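Local coordinates for protein 7beta-hydroxysteroid dehydrogenase (Collinsella aerofaciens, PDB 5FYD) that reduces the 7-oxo group of 7-oxolithocholate with NADPH to give ursodeoxycholate, a bile-acid conversion that probably takes place in the human colon, at residues 20-23 against 24-28; 47-50 against 51-55; 118-121 against 122-125; 222-225 against 226-230. All blocks are in the same frame, centred on the assembly; numbering follows the deposited sequence.

How the interactions relate
Taken from the N terminus, the four contacts follow one another in series; each is a local pairing within a continuous run of residues, so none closes a long loop and none nests in or crosses another. Interaction 1 lies on the helix after the first Rossmann strand, interaction 2 on the helix of the next beta-alpha-beta unit, interaction 3 on the long helix 105-132, and interaction 4 where helix 214-224 turns toward strand 230-232. Interaction 1 touches two of the others: Lys22, Cys25 and Glu26 pack on Leu48 and Ile52 of interaction 2, while Phe24, Lys27 and Ile28 pack on Phe222 of interaction 4. Interaction 3 stands apart, its nearest atoms about 9 Å from interaction 4.

Interaction 1 (20-23 against 24-28); sequences VGKA and FCEKI
The Phe24 ring lies alongside the Val20 side chain one helical turn back, both pointing the same way; its CE2 meets Val20 CG1 at 3.6 Å, and Val20 O approaches CD2 obliquely at 3.3 Å. Outside the segments, Ile13, Val91, Val218 and Phe222 also pack on this ring. The helix 19-30 is the first of the Rossmann fold, and its opening residues Val20 and Gly21 bind NADP(+). Regular i to i+4 bonds run through it, among them Phe24 N to Val20 O at 2.9 Å and Glu26 N to Lys22 O at 3.0 Å. The Glu26 side chain crosses the extended Lys22 chain: with CG anti to the carbonyl carbon (chi1 -63°), it turns back along the helix and sets OE2 3.1 Å from Lys22 CE, whereas NZ of Lys22 stays 4.2 Å from OE2, too far for a salt bridge. With an alanine in place of Glu26, the Lys22 chain would probably lose its flank and nearby opposite charge, and Ile52 and Tyr56 of helix 42-56 part of their packing. Lys27, whose NZ is salt-bridged to Asp219, sets its CB 3.4 Å from Ala23 O.

Interaction 2 (47-50 against 51-55); sequences VLAG and EIRET
Glu51 doubles back along the preceding turn to lie beside Val47, both side chains pointing the same way. Its CG is anti to the carbonyl carbon (chi1 -67°), which carries the carboxylate toward the valine, where OE2 rests 4.0 Å from Val47 CG1; the contact is with a methyl group and is a loose one. The amide of Glu51 bonds to Val47 O. Ile52 follows: its N reaches Leu48 O at 2.8 Å, and its CG1 lies 4.2 Å from Leu48 CD1. Helix 42-56 is the crossover of the beta-alpha-beta unit joining strands 34-39 and 60-64 of the Rossmann sheet, and these two apolar side chains lie on its buried side; Leu48 packs on Met37 and Lys22, and Ile52 on Thr60, Cys25 and Ala29. Arg53, bent at chi3 (-61°), folds its guanidinium back over the helix. Gly50 CA sits 3.5 Å above one face of that group, toward its rim, and NH1 lies 3.6 Å from Ala49 CB while hydrogen-bonding to Thr60 OG1. Glu54 bonds through its N to Gly50 O, with its CB also close to that oxygen. At Thr55 the hydroxyl and the amide grip Glu51 O from opposite faces of the carbonyl plane, OG1 at 2.7 Å and N at 2.9 Å.

Interaction 3 (118-121 against 122-125); sequences TFLK and CFHH
His124 N bonds to Leu120 O at 2.8 Å, and the same i to i+4 pattern joins Cys122 to Thr118, Phe123 to Phe119 and His125 to Lys121. The side chain of Thr118 takes its polar partners outside the turn: OG1 is within hydrogen-bonding range of the carbonyl oxygens of Phe67 and Asn113, which must share its one proton, and this links the helix to the segment carrying the NADP(+)-binding residues Asp66 and Phe67. Its methyl CG2 is left facing Cys122, whose SG lies 4.2 Å away. Cys122 SG also stands 3.4 Å from Thr118 O.

The packing is led by two phenylalanines a turn apart, their side chains side by side. Spaced four residues apart on the helix, and both with CG anti to the backbone N (chi1 162° for Phe119), the two rings point the same way. Phe119 CZ meets Phe123 CD2 at 3.5 Å, with ring centres 5.5 Å apart and planes at 41°, an oblique pairing. Leu120 CD1 adds a looser contact with Phe123 CD2 at 4.5 Å.

Helix 105-132 packs against the Rossmann sheet in this region. Phe123 reaches Met88 and Val138 on strands 85-90 and 136-143, Phe119 meets Tyr90 edge-to-face, and both phenylalanines touch Thr167 of helix 154-173, while Lys121 and Cys122 touch Ala73 of helix 72-80.

Interaction 4 (222-225 against 226-230); sequences FEKL and GKELS
Lys224 O takes two backbone bonds, from Lys227 N and Glu228 N, both at 2.9 Å, the first from above the carbonyl plane and the second lying in it. The first closes a type II beta turn with Leu225 and Gly226 at its corners, and the pair of bonds leads the chain from helix 214-224 toward strand 230-232, at the edge of the Rossmann sheet within this chain. Gly226 suits the turn: its phi is positive (81°), and a side chain there would run into Leu225 O.

On the outside, Lys224 and Glu228 cross obliquely. The extended lysine, CG anti to its carbonyl carbon (chi1 -67°), lays CD and CE each 3.5 Å from Glu228 OE2, while NZ stands 4.2 Å from that oxygen and is salt-bridged to Glu220. A water also bridges the charged ends, accepting from Lys224 NZ at 2.9 Å and donating to Glu228 OE1 at 2.8 Å. With a methionine in place of Lys224, Glu220 would probably be left without its charge partner and Glu228 without its water link. Lys227, bent at chi4 (64°), passes Glu223 O and brings NZ to a second water at 3.1 Å, a weak bond; that water lies near Phe222 O and Leu225 O.

Interaction 1 (20-23 against 24-28)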
loop_
_atom_site.group_PDB
_atom_site.type_symbol
_atom_site.label_atom_id
_atom_site.label_comp_id
_atom_site.label_asym_id
_atom_site.label_seq_id
_atom_site.Cartn_x
_atom_site.Cartn_y
_atom_site.Cartn_z
ATOM N N VAL A 20 3.359 13.438 -1.042
ATOM C CA VAL A 20 3.884 14.605 -0.323
ATOM C C VAL A 20 5.048 15.258 -1.085
ATOM O O VAL A 20 5.132 16.478 -1.170
ATOM C CB VAL A 20 4.226 14.251 1.150
ATOM C CG1 VAL A 20 5.066 15.312 1.825
ATOM C CG2 VAL A 20 2.926 14.038 1.934
ATOM N N GLY A 21 5.922 14.439 -1.667
ATOM C CA GLY A 21 6.985 14.946 -2.508
ATOM C C GLY A 21 6.502 15.797 -3.656
ATOM O O GLY A 21 6.993 16.898 -3.886
ATOM N N LYS A 22 5.537 15.251 -4.396
ATOM C CA LYS A 22 4.948 15.952 -5.498
ATOM C C LYS A 22 4.328 17.273 -5.056
ATOM O O LYS A 22 4.452 18.291 -5.725
ATOM C CB LYS A 22 3.924 15.060 -6.167
ATOM C CG LYS A 22 3.246 15.727 -7.334
ATOM C CD LYS A 22 2.411 14.756 -8.134
ATOM C CE LYS A 22 1.514 15.557 -9.047
ATOM N NZ LYS A 22 0.682 14.687 -9.904
ATOM N N ALA A 23 3.655 17.258 -3.921
ATOM C CA ALA A 23 3.025 18.475 -3.440
ATOM C C ALA A 23 4.060 19.530 -3.031
ATOM O O ALA A 23 3.825 20.722 -3.204
ATOM C CB ALA A 23 2.072 18.165 -2.303
ATOM N N PHE A 24 5.215 19.092 -2.503
ATOM C CA PHE A 24 6.315 20.044 -2.257
ATOM C C PHE A 24 6.801 20.695 -3.561
ATOM O O PHE A 24 7.046 21.905 -3.612
ATOM C CB PHE A 24 7.498 19.390 -1.514
ATOM C CG PHE A 24 7.392 19.459 -0.009
ATOM C CD1 PHE A 24 7.566 20.674 0.647
ATOM C CD2 PHE A 24 7.085 18.330 0.746
ATOM C CE1 PHE A 24 7.440 20.757 2.014
ATOM C CE2 PHE A 24 6.972 18.399 2.118
ATOM C CZ PHE A 24 7.156 19.615 2.747
ATOM N N CYS A 25 6.952 19.894 -4.613
ATOM C CA CYS A 25 7.415 20.418 -5.910
ATOM C C CYS A 25 6.449 21.480 -6.416
ATOM O O CYS A 25 6.859 22.573 -6.824
ATOM C CB CYS A 25 7.521 19.311 -6.958
ATOM S SG CYS A 25 8.833 18.091 -6.651
ATOM N N GLU A 26 5.162 21.160 -6.355
ATOM C CA GLU A 26 4.136 22.086 -6.855
ATOM C C GLU A 26 4.103 23.358 -6.029
ATOM O O GLU A 26 4.000 24.449 -6.581
ATOM C CB GLU A 26 2.757 21.417 -6.897
ATOM C CG GLU A 26 2.696 20.236 -7.840
ATOM C CD GLU A 26 1.465 19.352 -7.636
ATOM O OE1 GLU A 26 0.871 19.343 -6.541
ATOM O OE2 GLU A 26 1.111 18.640 -8.577
ATOM N N LYS A 27 4.210 23.231 -4.702
ATOM C CA LYS A 27 4.156 24.398 -3.810
ATOM C C LYS A 27 5.340 25.360 -4.046
ATOM O O LYS A 27 5.136 26.574 -4.190
ATOM C CB LYS A 27 4.085 23.973 -2.341
ATOM C CG LYS A 27 3.978 25.112 -1.345
ATOM C CD LYS A 27 2.674 25.892 -1.441
ATOM C CE LYS A 27 2.488 26.790 -0.224
ATOM N NZ LYS A 27 1.063 27.167 -0.015
ATOM N N ILE A 28 6.566 24.837 -4.129
ATOM C CA ILE A 28 7.707 25.716 -4.348
ATOM C C ILE A 28 7.713 26.326 -5.762
ATOM O O ILE A 28 8.100 27.472 -5.932
ATOM C CB ILE A 28 9.078 25.099 -3.951
ATOM C CG1 ILE A 28 9.495 23.983 -4.894
ATOM C CG2 ILE A 28 9.064 24.639 -2.480
ATOM C CD1 ILE A 28 10.947 23.602 -4.706
#

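Interaction 2 (47-50 against 51-55)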
loop_
_atom_site.group_PDB
_atom_site.type_symbol
_atom_site.label_atom_id
_atom_site.label_comp_id
_atom_site.label_asym_id
_atom_site.label_seq_id
_atom_site.Cartn_x
_atom_site.Cartn_y
_atom_site.Cartn_z
ATOM N N VAL A 47 8.102 12.935 -16.205
ATOM C CA VAL A 47 6.725 13.325 -16.476
ATOM C C VAL A 47 6.349 14.507 -15.569
ATOM O O VAL A 47 5.868 15.526 -16.051
ATOM C CB VAL A 47 5.745 12.145 -16.315
ATOM C CG1 VAL A 47 4.298 12.625 -16.343
ATOM C CG2 VAL A 47 5.987 11.101 -17.413
ATOM N N LEU A 48 6.618 14.366 -14.271
ATOM C CA LEU A 48 6.332 15.418 -13.308
ATOM C C LEU A 48 7.064 16.725 -13.647
ATOM O O LEU A 48 6.489 17.807 -13.560
ATOM C CB LEU A 48 6.724 14.969 -11.900
ATOM C CG LEU A 48 6.482 15.967 -10.749
ATOM C CD1 LEU A 48 5.023 16.363 -10.652
ATOM C CD2 LEU A 48 6.955 15.332 -9.444
ATOM N N ALA A 49 8.333 16.623 -14.026
ATOM C CA ALA A 49 9.105 17.807 -14.402
ATOM C C ALA A 49 8.465 18.564 -15.565
ATOM O O ALA A 49 8.352 19.786 -15.516
ATOM C CB ALA A 49 10.538 17.439 -14.731
ATOM N N GLY A 50 8.019 17.831 -16.583
ATOM C CA GLY A 50 7.329 18.459 -17.721
ATOM C C GLY A 50 6.037 19.139 -17.295
ATOM O O GLY A 50 5.733 20.250 -17.734
ATOM N N GLU A 51 5.306 18.497 -16.393
ATOM C CA GLU A 51 4.071 19.082 -15.844
ATOM C C GLU A 51 4.346 20.365 -15.057
ATOM O O GLU A 51 3.621 21.370 -15.194
ATOM C CB GLU A 51 3.331 18.057 -14.979
ATOM C CG GLU A 51 2.798 16.910 -15.822
ATOM C CD GLU A 51 2.058 15.843 -15.035
ATOM O OE1 GLU A 51 2.318 15.679 -13.817
ATOM O OE2 GLU A 51 1.221 15.155 -15.670
ATOM N N ILE A 52 5.415 20.344 -14.269
ATOM C CA ILE A 52 5.815 21.506 -13.480
ATOM C C ILE A 52 6.207 22.651 -14.417
ATOM O O ILE A 52 5.797 23.792 -14.204
ATOM C CB ILE A 52 6.954 21.160 -12.491
ATOM C CG1 ILE A 52 6.449 20.269 -11.328
ATOM C CG2 ILE A 52 7.651 22.413 -11.955
ATOM C CD1 ILE A 52 5.659 20.947 -10.246
ATOM N N ARG A 53 7.036 22.359 -15.414
ATOM C CA ARG A 53 7.432 23.392 -16.370
ATOM C C ARG A 53 6.205 24.009 -17.056
ATOM O O ARG A 53 6.087 25.238 -17.141
ATOM C CB ARG A 53 8.385 22.816 -17.424
ATOM C CG ARG A 53 9.779 22.493 -16.894
ATOM C CD ARG A 53 10.780 22.326 -18.024
ATOM N NE ARG A 53 10.425 21.243 -18.932
ATOM C CZ ARG A 53 10.618 19.936 -18.712
ATOM N NH1 ARG A 53 11.145 19.486 -17.578
ATOM N NH2 ARG A 53 10.258 19.055 -19.644
ATOM N N GLU A 54 5.302 23.160 -17.521
ATOM C CA GLU A 54 4.128 23.609 -18.290
ATOM C C GLU A 54 3.108 24.380 -17.428
ATOM O O GLU A 54 2.519 25.360 -17.880
ATOM C CB GLU A 54 3.455 22.414 -18.983
ATOM C CG GLU A 54 2.749 22.774 -20.268
ATOM C CD GLU A 54 3.741 23.180 -21.358
ATOM O OE1 GLU A 54 4.619 22.370 -21.767
ATOM O OE2 GLU A 54 3.660 24.341 -21.783
ATOM N N THR A 55 2.958 23.973 -16.178
ATOM C CA THR A 55 2.016 24.602 -15.267
ATOM C C THR A 55 2.541 25.891 -14.637
ATOM O O THR A 55 1.784 26.872 -14.495
ATOM C CB THR A 55 1.628 23.597 -14.157
ATOM O OG1 THR A 55 1.114 22.418 -14.779
ATOM C CG2 THR A 55 0.576 24.183 -13.216
#

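Interaction 3 (118-121 against 122-125)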
loop_
_atom_site.group_PDB
_atom_site.type_symbol
_atom_site.label_atom_id
_atom_site.label_comp_id
_atom_site.label_asym_id
_atom_site.label_seq_id
_atom_site.Cartn_x
_atom_site.Cartn_y
_atom_site.Cartn_z
ATOM N N THR A 118 21.501 9.024 4.234
ATOM C CA THR A 118 21.242 9.939 3.127
ATOM C C THR A 118 20.553 11.193 3.622
ATOM O O THR A 118 20.903 12.283 3.215
ATOM C CB THR A 118 20.420 9.294 2.006
ATOM O OG1 THR A 118 21.096 8.103 1.554
ATOM C CG2 THR A 118 20.233 10.271 0.838
ATOM N N PHE A 119 19.598 11.018 4.529
ATOM C CA PHE A 119 18.956 12.141 5.208
ATOM C C PHE A 119 19.983 13.118 5.786
ATOM O O PHE A 119 19.974 14.304 5.431
ATOM C CB PHE A 119 18.038 11.661 6.324
ATOM C CG PHE A 119 17.709 12.732 7.307
ATOM C CD1 PHE A 119 16.937 13.833 6.920
ATOM C CD2 PHE A 119 18.208 12.699 8.596
ATOM C CE1 PHE A 119 16.643 14.833 7.814
ATOM C CE2 PHE A 119 17.906 13.710 9.497
ATOM C CZ PHE A 119 17.128 14.788 9.104
ATOM N N LEU A 120 20.858 12.618 6.656
ATOM C CA LEU A 120 21.789 13.505 7.341
ATOM C C LEU A 120 22.850 14.093 6.400
ATOM O O LEU A 120 23.229 15.232 6.583
ATOM C CB LEU A 120 22.454 12.832 8.539
ATOM C CG LEU A 120 23.089 13.842 9.515
ATOM C CD1 LEU A 120 22.079 14.781 10.181
ATOM C CD2 LEU A 120 23.868 13.105 10.595
ATOM N N LYS A 121 23.336 13.316 5.434
ATOM C CA LYS A 121 24.285 13.843 4.452
ATOM C C LYS A 121 23.683 15.049 3.749
ATOM O O LYS A 121 24.331 16.094 3.629
ATOM C CB LYS A 121 24.669 12.771 3.417
ATOM C CG LYS A 121 25.638 11.724 3.946
ATOM C CD LYS A 121 26.024 10.753 2.841
ATOM C CE LYS A 121 27.225 9.916 3.242
ATOM N NZ LYS A 121 27.670 9.122 2.057
ATOM N N CYS A 122 22.433 14.900 3.309
ATOM C CA CYS A 122 21.761 15.981 2.608
ATOM C C CYS A 122 21.536 17.149 3.540
ATOM O O CYS A 122 21.824 18.287 3.182
ATOM C CB CYS A 122 20.450 15.505 1.990
ATOM S SG CYS A 122 20.694 14.408 0.587
ATOM N N PHE A 123 21.018 16.882 4.735
ATOM C CA PHE A 123 20.706 17.962 5.688
ATOM C C PHE A 123 21.980 18.746 6.021
ATOM O O PHE A 123 21.976 19.970 6.014
ATOM C CB PHE A 123 20.132 17.369 6.959
ATOM C CG PHE A 123 19.359 18.312 7.863
ATOM C CD1 PHE A 123 18.958 19.596 7.507
ATOM C CD2 PHE A 123 18.965 17.820 9.110
ATOM C CE1 PHE A 123 18.243 20.381 8.394
ATOM C CE2 PHE A 123 18.227 18.577 9.984
ATOM C CZ PHE A 123 17.861 19.865 9.626
ATOM N N HIS A 124 23.068 18.014 6.248
ATOM C CA HIS A 124 24.350 18.634 6.582
ATOM C C HIS A 124 24.884 19.491 5.439
ATOM O O HIS A 124 25.270 20.630 5.638
ATOM C CB HIS A 124 25.373 17.556 6.922
ATOM C CG HIS A 124 26.735 18.085 7.222
ATOM N ND1 HIS A 124 27.792 17.939 6.357
ATOM C CD2 HIS A 124 27.217 18.743 8.302
ATOM C CE1 HIS A 124 28.877 18.471 6.899
ATOM N NE2 HIS A 124 28.551 18.966 8.075
ATOM N N HIS A 125 24.876 18.926 4.242
ATOM C CA HIS A 125 25.450 19.589 3.078
ATOM C C HIS A 125 24.709 20.896 2.780
ATOM O O HIS A 125 25.334 21.964 2.665
ATOM C CB HIS A 125 25.405 18.618 1.928
ATOM C CG HIS A 125 25.947 19.152 0.654
ATOM N ND1 HIS A 125 27.235 18.905 0.237
ATOM C CD2 HIS A 125 25.362 19.877 -0.320
ATOM C CE1 HIS A 125 27.430 19.498 -0.927
ATOM N NE2 HIS A 125 26.303 20.071 -1.296
#

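Interaction 4 (222-225 against 226-230)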
loop_
_atom_site.group_PDB
_atom_site.type_symbol
_atom_site.label_atom_id
_atom_site.label_comp_id
_atom_site.label_asym_id
_atom_site.label_seq_id
_atom_site.Cartn_x
_atom_site.Cartn_y
_atom_site.Cartn_z
ATOM N N PHE A 222 4.261 25.265 5.174
ATOM C CA PHE A 222 4.727 26.559 4.707
ATOM C C PHE A 222 4.108 27.721 5.499
ATOM O O PHE A 222 4.766 28.726 5.686
ATOM C CB PHE A 222 4.539 26.733 3.209
ATOM C CG PHE A 222 5.642 26.117 2.405
ATOM C CD1 PHE A 222 6.842 26.779 2.207
ATOM C CD2 PHE A 222 5.506 24.837 1.901
ATOM C CE1 PHE A 222 7.875 26.187 1.479
ATOM C CE2 PHE A 222 6.537 24.243 1.178
ATOM C CZ PHE A 222 7.717 24.927 0.952
ATOM N N GLU A 223 2.874 27.565 5.971
ATOM C CA GLU A 223 2.246 28.581 6.834
ATOM C C GLU A 223 3.049 28.795 8.116
ATOM O O GLU A 223 3.181 29.917 8.569
ATOM C CB GLU A 223 0.786 28.221 7.135
ATOM C CG GLU A 223 -0.117 28.579 5.953
ATOM C CD GLU A 223 -1.582 28.181 6.122
ATOM O OE1 GLU A 223 -2.000 27.860 7.268
ATOM O OE2 GLU A 223 -2.310 28.184 5.093
ATOM N N LYS A 224 3.642 27.727 8.647
ATOM C CA LYS A 224 4.366 27.780 9.925
ATOM C C LYS A 224 5.893 27.908 9.813
ATOM O O LYS A 224 6.579 28.085 10.822
ATOM C CB LYS A 224 3.948 26.578 10.771
ATOM C CG LYS A 224 2.476 26.718 11.163
ATOM C CD LYS A 224 1.942 25.517 11.908
ATOM C CE LYS A 224 0.517 25.803 12.352
ATOM N NZ LYS A 224 -0.148 24.582 12.841
ATOM N N LEU A 225 6.416 27.867 8.586
ATOM C CA LEU A 225 7.846 27.961 8.345
ATOM C C LEU A 225 8.376 29.301 8.843
ATOM O O LEU A 225 7.846 30.344 8.476
ATOM C CB LEU A 225 8.151 27.825 6.848
ATOM C CG LEU A 225 9.607 27.896 6.451
ATOM C CD1 LEU A 225 10.473 26.821 7.104
ATOM C CD2 LEU A 225 9.708 27.876 4.933
ATOM N N GLY A 226 9.403 29.254 9.690
ATOM C CA GLY A 226 9.945 30.451 10.323
ATOM C C GLY A 226 9.168 30.935 11.532
ATOM O O GLY A 226 9.560 31.929 12.118
ATOM N N LYS A 227 8.086 30.247 11.913
ATOM C CA LYS A 227 7.297 30.576 13.098
ATOM C C LYS A 227 7.321 29.453 14.130
ATOM O O LYS A 227 7.482 29.705 15.321
ATOM C CB LYS A 227 5.848 30.813 12.710
ATOM C CG LYS A 227 5.613 31.939 11.711
ATOM C CD LYS A 227 4.125 32.008 11.387
ATOM C CE LYS A 227 3.747 33.214 10.552
ATOM N NZ LYS A 227 4.373 33.168 9.208
ATOM N N GLU A 228 7.114 28.217 13.679
ATOM C CA GLU A 228 7.097 27.061 14.576
ATOM C C GLU A 228 8.188 26.106 14.153
ATOM O O GLU A 228 8.475 26.003 12.966
ATOM C CB GLU A 228 5.732 26.376 14.549
ATOM C CG GLU A 228 4.624 27.328 14.969
ATOM C CD GLU A 228 3.286 26.664 15.143
ATOM O OE1 GLU A 228 3.236 25.490 15.529
ATOM O OE2 GLU A 228 2.266 27.349 14.894
ATOM N N LEU A 229 8.779 25.424 15.127
ATOM C CA LEU A 229 9.902 24.502 14.895
ATOM C C LEU A 229 9.445 23.090 14.494
ATOM O O LEU A 229 10.015 22.451 13.596
ATOM C CB LEU A 229 10.785 24.414 16.141
ATOM C CG LEU A 229 11.285 25.727 16.775
ATOM C CD1 LEU A 229 12.164 25.442 17.981
ATOM C CD2 LEU A 229 12.017 26.580 15.768
ATOM N N SER A 230 8.456 22.606 15.207
ATOM C CA SER A 230 8.018 21.227 15.124
ATOM C C SER A 230 6.493 21.199 15.128
ATOM O O SER A 230 5.850 21.551 16.129
ATOM C CB SER A 230 8.579 20.449 16.296
ATOM O OG SER A 230 8.268 19.074 16.202
HETATM O O HOH W 1 5.578 31.230 7.106
HETATM O O HOH W 2 1.087 23.767 15.311
#